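Local coordinates for protein glucose-6-phosphate isomerase (Plasmodium falciparum, PDB 3QKI) that probably catalyses the reversible interconversion of alpha-D-glucose 6-phosphate and beta-D-fructose 6-phosphate, the second step of glycolysis, at residues E182-A187 with K331-F336; F313-S318 with L322-A327. One frame throughout, in Å; residues are numbered along the deposited sequence. Where two conformers were deposited one is given.

Contact 1: residues E182-A187 with K331-F336; sequences EFVYEA and KNMRNF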
ATOM      1  N   GLU A 182       5.916   5.609  11.817  1.00  8.00           N
ATOM      2  CA  GLU A 182       4.524   5.223  11.675  1.00  7.89           C
ATOM      3  C   GLU A 182       4.348   3.700  11.729  1.00 14.29           C
ATOM      4  O   GLU A 182       3.387   3.214  12.350  1.00 14.13           O
ATOM      5  CB  GLU A 182       3.857   5.849  10.432  1.00  9.14           C
ATOM      6  CG  GLU A 182       2.378   5.481  10.381  1.00 14.51           C
ATOM      7  CD  GLU A 182       1.529   6.330   9.468  1.00 22.93           C
ATOM      8  OE1 GLU A 182       2.018   6.715   8.385  1.00 26.95           O
ATOM      9  OE2 GLU A 182       0.363   6.595   9.831  1.00 21.12           O
ATOM     10  N   PHE A 183       5.302   2.953  11.152  1.00 11.95           N
ATOM     11  CA  PHE A 183       5.267   1.489  11.225  1.00 10.90           C
ATOM     12  C   PHE A 183       5.242   1.097  12.720  1.00 14.44           C
ATOM     13  O   PHE A 183       4.341   0.385  13.140  1.00 14.22           O
ATOM     14  CB  PHE A 183       6.468   0.853  10.458  1.00 10.97           C
ATOM     15  CG  PHE A 183       7.121  -0.361  11.112  1.00 12.32           C
ATOM     16  CD1 PHE A 183       6.356  -1.437  11.554  1.00 14.20           C
ATOM     17  CD2 PHE A 183       8.496  -0.412  11.305  1.00 15.28           C
ATOM     18  CE1 PHE A 183       6.952  -2.514  12.226  1.00 15.91           C
ATOM     19  CE2 PHE A 183       9.094  -1.517  11.923  1.00 17.43           C
ATOM     20  CZ  PHE A 183       8.317  -2.557  12.380  1.00 15.20           C
ATOM     21  N   VAL A 184       6.216   1.573  13.508  1.00 12.29           N
ATOM     22  CA  VAL A 184       6.348   1.221  14.936  1.00 11.57           C
ATOM     23  C   VAL A 184       5.172   1.729  15.761  1.00 14.86           C
ATOM     24  O   VAL A 184       4.683   1.011  16.625  1.00 14.20           O
ATOM     25  CB  VAL A 184       7.721   1.625  15.548  1.00 14.95           C
ATOM     26  CG1 VAL A 184       7.829   1.183  17.018  1.00 14.53           C
ATOM     27  CG2 VAL A 184       8.878   1.040  14.739  1.00 14.57           C
ATOM     28  N   TYR A 185       4.701   2.945  15.480  1.00 13.29           N
ATOM     29  CA  TYR A 185       3.582   3.534  16.173  1.00 13.21           C
ATOM     30  C   TYR A 185       2.308   2.653  16.038  1.00 15.26           C
ATOM     31  O   TYR A 185       1.722   2.233  17.036  1.00 12.83           O
ATOM     32  CB  TYR A 185       3.335   4.977  15.686  1.00 13.51           C
ATOM     33  CG  TYR A 185       2.123   5.572  16.353  1.00 14.49           C
ATOM     34  CD1 TYR A 185       2.129   5.870  17.720  1.00 14.71           C
ATOM     35  CD2 TYR A 185       0.932   5.747  15.648  1.00 14.50           C
ATOM     36  CE1 TYR A 185       0.991   6.332  18.360  1.00 13.79           C
ATOM     37  CE2 TYR A 185      -0.216   6.201  16.284  1.00 15.26           C
ATOM     38  CZ  TYR A 185      -0.175   6.507  17.637  1.00 17.30           C
ATOM     39  OH  TYR A 185      -1.271   7.031  18.245  1.00 18.25           O
ATOM     40  N   GLU A 186       1.908   2.372  14.814  1.00 12.71           N
ATOM     41  CA  GLU A 186       0.745   1.529  14.554  1.00 12.12           C
ATOM     42  C   GLU A 186       0.924   0.090  15.072  1.00 16.69           C
ATOM     43  O   GLU A 186      -0.035  -0.498  15.562  1.00 16.21           O
ATOM     44  CB  GLU A 186       0.400   1.549  13.059  1.00 12.90           C
ATOM     45  CG  GLU A 186      -0.209   2.872  12.614  1.00 16.56           C
ATOM     46  CD  GLU A 186      -1.547   3.212  13.240  1.00 24.71           C
ATOM     47  OE1 GLU A 186      -2.327   2.283  13.555  1.00 26.87           O
ATOM     48  OE2 GLU A 186      -1.802   4.418  13.445  1.00 30.93           O
ATOM     49  N   ALA A 187       2.146  -0.455  14.983  1.00 11.87           N
ATOM     50  CA  ALA A 187       2.428  -1.811  15.440  1.00 12.00           C
ATOM     51  C   ALA A 187       2.266  -1.963  16.951  1.00 16.64           C
ATOM     52  O   ALA A 187       1.739  -2.966  17.425  1.00 13.36           O
ATOM     53  CB  ALA A 187       3.840  -2.213  15.042  1.00 12.25           C
ATOM     54  N   LYS A 331      11.067   3.684  28.590  1.00 18.83           N
ATOM     55  CA  LYS A 331      11.346   2.294  28.994  1.00 18.56           C
ATOM     56  C   LYS A 331      10.935   1.321  27.882  1.00 19.07           C
ATOM     57  O   LYS A 331      11.675   0.392  27.590  1.00 17.59           O
ATOM     58  CB  LYS A 331      10.604   1.905  30.285  1.00 22.17           C
ATOM     59  CG  LYS A 331      11.316   2.296  31.563  1.00 55.79           C
ATOM     60  CD  LYS A 331      10.709   1.604  32.795  1.00 77.33           C
ATOM     61  CE  LYS A 331      11.128   0.156  32.958  1.00 96.65           C
ATOM     62  NZ  LYS A 331      10.633  -0.413  34.243  1.00107.09           N
ATOM     63  N   ASN A 332       9.768   1.547  27.256  1.00 13.51           N
ATOM     64  CA  ASN A 332       9.295   0.693  26.167  1.00 13.25           C
ATOM     65  C   ASN A 332      10.223   0.831  24.943  1.00 13.35           C
ATOM     66  O   ASN A 332      10.623  -0.168  24.374  1.00 13.80           O
ATOM     67  CB  ASN A 332       7.844   1.020  25.813  1.00 12.43           C
ATOM     68  CG  ASN A 332       6.830   0.472  26.783  1.00 27.40           C
ATOM     69  OD1 ASN A 332       6.959  -0.630  27.288  1.00 19.56           O
ATOM     70  ND2 ASN A 332       5.780   1.225  27.035  1.00 18.64           N
ATOM     71  N   MET A 333      10.632   2.055  24.620  1.00 10.44           N
ATOM     72  CA  MET A 333      11.542   2.336  23.520  1.00  9.06           C
ATOM     73  C   MET A 333      12.949   1.778  23.742  1.00 17.57           C
ATOM     74  O   MET A 333      13.591   1.364  22.759  1.00 17.51           O
ATOM     75  CB  MET A 333      11.486   3.793  23.094  1.00 10.93           C
ATOM     76  CG  MET A 333      10.127   4.193  22.500  1.00 13.31           C
ATOM     77  SD  MET A 333       9.280   2.891  21.531  1.00 17.76           S
ATOM     78  CE  MET A 333      10.404   2.760  20.083  1.00 14.37           C
ATOM     79  N   ARG A 334      13.396   1.696  25.033  1.00 14.56           N
ATOM     80  CA  ARG A 334      14.689   1.117  25.377  0.50 14.19           C
ATOM     81  C   ARG A 334      14.642  -0.382  25.038  1.00 16.43           C
ATOM     82  O   ARG A 334      15.594  -0.905  24.461  1.00 14.53           O
ATOM     83  CB  ARG A 334      15.011   1.366  26.863  0.50 13.78           C
ATOM     84  CG  ARG A 334      16.357   0.826  27.335  0.50 20.32           C
ATOM     85  CD  ARG A 334      16.804   1.472  28.640  0.50 17.05           C
ATOM     86  NE  ARG A 334      15.728   1.533  29.626  0.50 22.64           N
ATOM     87  CZ  ARG A 334      15.553   2.525  30.493  0.50 42.23           C
ATOM     88  NH1 ARG A 334      16.412   3.540  30.534  0.50 33.52           N
ATOM     89  NH2 ARG A 334      14.544   2.496  31.347  0.50 33.06           N
ATOM     90  N   ASN A 335      13.504  -1.057  25.335  1.00 14.68           N
ATOM     91  CA  ASN A 335      13.326  -2.473  25.015  1.00 14.32           C
ATOM     92  C   ASN A 335      13.343  -2.695  23.497  1.00 17.11           C
ATOM     93  O   ASN A 335      13.886  -3.704  23.050  1.00 14.38           O
ATOM     94  CB  ASN A 335      12.024  -3.027  25.598  1.00 17.56           C
ATOM     95  CG  ASN A 335      12.123  -3.233  27.082  1.00 42.53           C
ATOM     96  OD1 ASN A 335      13.217  -3.391  27.646  1.00 32.72           O
ATOM     97  ND2 ASN A 335      10.993  -3.190  27.760  1.00 36.31           N
ATOM     98  N   PHE A 336      12.714  -1.771  22.720  1.00 12.45           N
ATOM     99  CA  PHE A 336      12.698  -1.801  21.252  1.00 10.84           C
ATOM    100  C   PHE A 336      14.150  -1.724  20.760  1.00 13.37           C
ATOM    101  O   PHE A 336      14.549  -2.510  19.902  1.00 13.56           O
ATOM    102  CB  PHE A 336      11.893  -0.637  20.681  1.00 13.18           C
ATOM    103  CG  PHE A 336      11.914  -0.517  19.163  1.00 15.96           C
ATOM    104  CD1 PHE A 336      11.034  -1.254  18.376  1.00 20.09           C
ATOM    105  CD2 PHE A 336      12.785   0.364  18.527  1.00 16.79           C
ATOM    106  CE1 PHE A 336      11.052  -1.140  16.978  1.00 19.94           C
ATOM    107  CE2 PHE A 336      12.794   0.479  17.132  1.00 20.29           C
ATOM    108  CZ  PHE A 336      11.937  -0.287  16.366  1.00 18.61           C
TER
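With CG1 trans to the backbone nitrogen (chi1 -178°) and CG2 trans to the carbonyl carbon, Val184 sends both methyls across to Phe336, whose ring is carried out from the opposite direction by its own extended first torsion (chi1 175°). The far end of the ring does the touching. CG2 of Val184 lies 3.7 Å from CZ of Phe336, approaching the ring obliquely, and CG1 of Val184 is 4.0 Å from CE1 of the same ring. Met333, one turn earlier on the helix, does not aim its CB at the partner, but its chain curls back so that CE comes within 4.3 Å of Val184 CG1. Val184 CG2 also sits over a face of the Phe183 ring, toward its rim, so this methyl is shared by two aromatic side chains. The helix backbones stay apart, with the CA atoms of Val184 and Phe336 at 9.5 Å. Leu324 of helix 318-328 touches both Val184 and Met333, and Leu530 of helix 523-543 packs on Phe336. Farther along, Asn332 ND2 hydrogen-bonds Glu196 OE1 of helix 179-197. No hydrogen bond or salt bridge joins the two segments; methyls and a ring make the contact, held by dispersion and the exclusion of water.

Contact 2: residues F313-S318 with L322-A327; sequences FSVTSS and LPLSIA
Ser318 and Leu322 make the close part of this contact, one turn of helix near the start of helix 318-328. Leu322 N donates to Ser318 O at 3.0 Å, with an N-H...O angle of 158°. The same oxygen has Leu322 CB at 3.3 Å and Pro323 CD at 3.7 Å, so three atoms of two consecutive residues crowd round one carbonyl. Pro323 has no N-H to offer to the preceding turn, and the helix kinks there. The looser part is apolar: Val315 CG2, opposite its backbone N, and Leu324 CD1, on a CG opposite its carbonyl carbon (chi1 -62°), touch at 4.1 Å, the side chains crossing at about a right angle. Neither side faces solvent: every touching residue is buried, and Ser318 OG is satisfied by Glu304 O. Just before the helix, Ser314 to Ser317 form a type I turn. Ser314 O receives both Ser317 N, at 2.9 Å, and Ser317 OG, at 2.6 Å, the hydroxyl coming in the carbonyl plane on a lone pair. As N-cap, Ser317 OG also pairs with Val319 N. Polar bonds therefore fix where the helix starts, while the weaker methyl contact lays the turn against Leu324.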
ATOM      1  N   PHE A 313      17.020   4.604   7.580  1.00 12.43           N
ATOM      2  CA  PHE A 313      17.582   3.851   8.715  1.00 12.14           C
ATOM      3  C   PHE A 313      17.504   4.728  10.000  1.00 16.41           C
ATOM      4  O   PHE A 313      18.209   4.472  10.971  1.00 17.79           O
ATOM      5  CB  PHE A 313      19.065   3.511   8.430  1.00 14.01           C
ATOM      6  CG  PHE A 313      19.323   2.608   7.244  1.00 15.54           C
ATOM      7  CD1 PHE A 313      19.256   1.221   7.376  1.00 18.31           C
ATOM      8  CD2 PHE A 313      19.691   3.140   6.011  1.00 16.57           C
ATOM      9  CE1 PHE A 313      19.536   0.379   6.292  1.00 19.06           C
ATOM     10  CE2 PHE A 313      19.954   2.299   4.918  1.00 19.66           C
ATOM     11  CZ  PHE A 313      19.880   0.921   5.071  1.00 18.09           C
ATOM     12  N   SER A 314      16.688   5.779   9.987  1.00 12.45           N
ATOM     13  CA  SER A 314      16.639   6.775  11.076  1.00 11.46           C
ATOM     14  C   SER A 314      15.666   6.570  12.244  1.00 14.07           C
ATOM     15  O   SER A 314      15.795   7.276  13.236  1.00 13.51           O
ATOM     16  CB  SER A 314      16.533   8.193  10.507  1.00 14.08           C
ATOM     17  OG  SER A 314      15.213   8.499  10.088  1.00 18.31           O
ATOM     18  N   VAL A 315      14.732   5.598  12.172  1.00 10.92           N
ATOM     19  CA  VAL A 315      13.760   5.361  13.261  1.00 10.81           C
ATOM     20  C   VAL A 315      14.398   5.123  14.644  1.00 17.02           C
ATOM     21  O   VAL A 315      13.811   5.542  15.642  1.00 16.16           O
ATOM     22  CB  VAL A 315      12.607   4.360  12.931  1.00 13.62           C
ATOM     23  CG1 VAL A 315      13.114   2.927  12.898  1.00 13.59           C
ATOM     24  CG2 VAL A 315      11.447   4.480  13.929  1.00 12.45           C
ATOM     25  N   THR A 316      15.588   4.472  14.707  1.00 13.68           N
ATOM     26  CA  THR A 316      16.279   4.232  15.976  1.00 12.78           C
ATOM     27  C   THR A 316      17.097   5.435  16.474  1.00 15.29           C
ATOM     28  O   THR A 316      17.679   5.377  17.553  1.00 15.33           O
ATOM     29  CB  THR A 316      17.035   2.892  15.991  1.00 16.53           C
ATOM     30  OG1 THR A 316      18.041   2.907  14.967  1.00 16.82           O
ATOM     31  CG2 THR A 316      16.086   1.690  15.835  1.00 11.06           C
ATOM     32  N   SER A 317      17.087   6.545  15.738  1.00 11.39           N
ATOM     33  CA  SER A 317      17.731   7.783  16.201  1.00 10.20           C
ATOM     34  C   SER A 317      16.583   8.597  16.820  1.00 15.53           C
ATOM     35  O   SER A 317      15.445   8.103  16.845  1.00 14.43           O
ATOM     36  CB  SER A 317      18.333   8.561  15.030  1.00  9.24           C
ATOM     37  OG  SER A 317      17.326   9.179  14.234  1.00 12.57           O
ATOM     38  N   SER A 318      16.847   9.860  17.246  1.00 12.70           N
ATOM     39  CA  SER A 318      15.818  10.768  17.765  1.00 12.62           C
ATOM     40  C   SER A 318      14.604  10.907  16.813  1.00 14.97           C
ATOM     41  O   SER A 318      13.496  11.144  17.293  1.00 15.64           O
ATOM     42  CB  SER A 318      16.410  12.140  18.067  1.00 15.73           C
ATOM     43  OG  SER A 318      17.120  12.635  16.946  1.00 23.43           O
ATOM     44  N   LEU A 322      12.238   9.914  19.755  1.00 12.18           N
ATOM     45  CA  LEU A 322      11.545  11.008  20.432  1.00 12.43           C
ATOM     46  C   LEU A 322      10.001  10.899  20.356  1.00 14.76           C
ATOM     47  O   LEU A 322       9.397  10.752  21.419  1.00 12.32           O
ATOM     48  CB  LEU A 322      12.058  12.385  20.011  1.00 12.22           C
ATOM     49  CG  LEU A 322      11.263  13.561  20.541  1.00 16.49           C
ATOM     50  CD1 LEU A 322      11.456  13.740  22.057  1.00 15.91           C
ATOM     51  CD2 LEU A 322      11.599  14.786  19.785  1.00 16.10           C
ATOM     52  N   PRO A 323       9.323  10.868  19.177  1.00 12.47           N
ATOM     53  CA  PRO A 323       7.856  10.755  19.208  1.00 12.28           C
ATOM     54  C   PRO A 323       7.369   9.441  19.816  1.00 16.05           C
ATOM     55  O   PRO A 323       6.358   9.454  20.511  1.00 17.53           O
ATOM     56  CB  PRO A 323       7.447  10.906  17.744  1.00 13.39           C
ATOM     57  CG  PRO A 323       8.661  10.502  16.975  1.00 18.14           C
ATOM     58  CD  PRO A 323       9.813  11.016  17.791  1.00 14.48           C
ATOM     59  N   LEU A 324       8.104   8.334  19.622  1.00 11.89           N
ATOM     60  CA  LEU A 324       7.657   7.040  20.176  1.00 12.29           C
ATOM     61  C   LEU A 324       7.812   6.938  21.702  1.00 15.59           C
ATOM     62  O   LEU A 324       7.009   6.258  22.340  1.00 12.98           O
ATOM     63  CB  LEU A 324       8.320   5.847  19.453  1.00 11.91           C
ATOM     64  CG  LEU A 324       8.009   5.696  17.937  1.00 16.16           C
ATOM     65  CD1 LEU A 324       9.063   4.786  17.235  1.00 12.69           C
ATOM     66  CD2 LEU A 324       6.564   5.225  17.696  1.00 15.43           C
ATOM     67  N   SER A 325       8.837   7.603  22.284  1.00 12.15           N
ATOM     68  CA  SER A 325       9.011   7.653  23.736  1.00 12.90           C
ATOM     69  C   SER A 325       7.936   8.583  24.336  1.00 14.88           C
ATOM     70  O   SER A 325       7.489   8.331  25.429  1.00 16.41           O
ATOM     71  CB  SER A 325      10.398   8.175  24.106  1.00 15.05           C
ATOM     72  OG  SER A 325      11.405   7.254  23.730  1.00 18.33           O
ATOM     73  N   ILE A 326       7.489   9.609  23.616  1.00 12.50           N
ATOM     74  CA  ILE A 326       6.384  10.459  24.103  1.00 11.64           C
ATOM     75  C   ILE A 326       5.102   9.597  24.139  1.00 17.06           C
ATOM     76  O   ILE A 326       4.419   9.536  25.160  1.00 17.59           O
ATOM     77  CB  ILE A 326       6.199  11.752  23.269  1.00 14.09           C
ATOM     78  CG1 ILE A 326       7.368  12.745  23.522  1.00 14.19           C
ATOM     79  CG2 ILE A 326       4.813  12.421  23.564  1.00 15.57           C
ATOM     80  CD1 ILE A 326       7.527  13.837  22.469  1.00 13.15           C
ATOM     81  N   ALA A 327       4.818   8.888  23.037  1.00 14.13           N
ATOM     82  CA  ALA A 327       3.618   8.054  22.923  1.00 13.30           C
ATOM     83  C   ALA A 327       3.592   6.883  23.888  1.00 17.56           C
ATOM     84  O   ALA A 327       2.533   6.580  24.457  1.00 17.49           O
ATOM     85  CB  ALA A 327       3.475   7.549  21.486  1.00 13.94           C
TER

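How the contacts relate
The centres of contacts 1 and 2 lie only 8 Å apart, and the two touch directly. In chain order come 182-187, 313-318, 322-327 and 331-336, so contact 2 falls wholly within the long span that contact 1 closes. Helix 318-328 leads straight into helix 330-349, linking the second halves of both contacts. Leu324 CD2 reaches 3.7 Å from Tyr185 N, Met333 CB lies 3.5 Å from Ser325 OG, and Phe336 CE2 packs on Thr316 CG2. Helix 179-197 follows strand 168-172 of the five-stranded parallel sheet, with Gly176, a fructose 6-phosphate-binding residue, between them; the side chains of Val315 and Val184 are about 8 and 12 Å from it, so the cluster lies near the site, not in it.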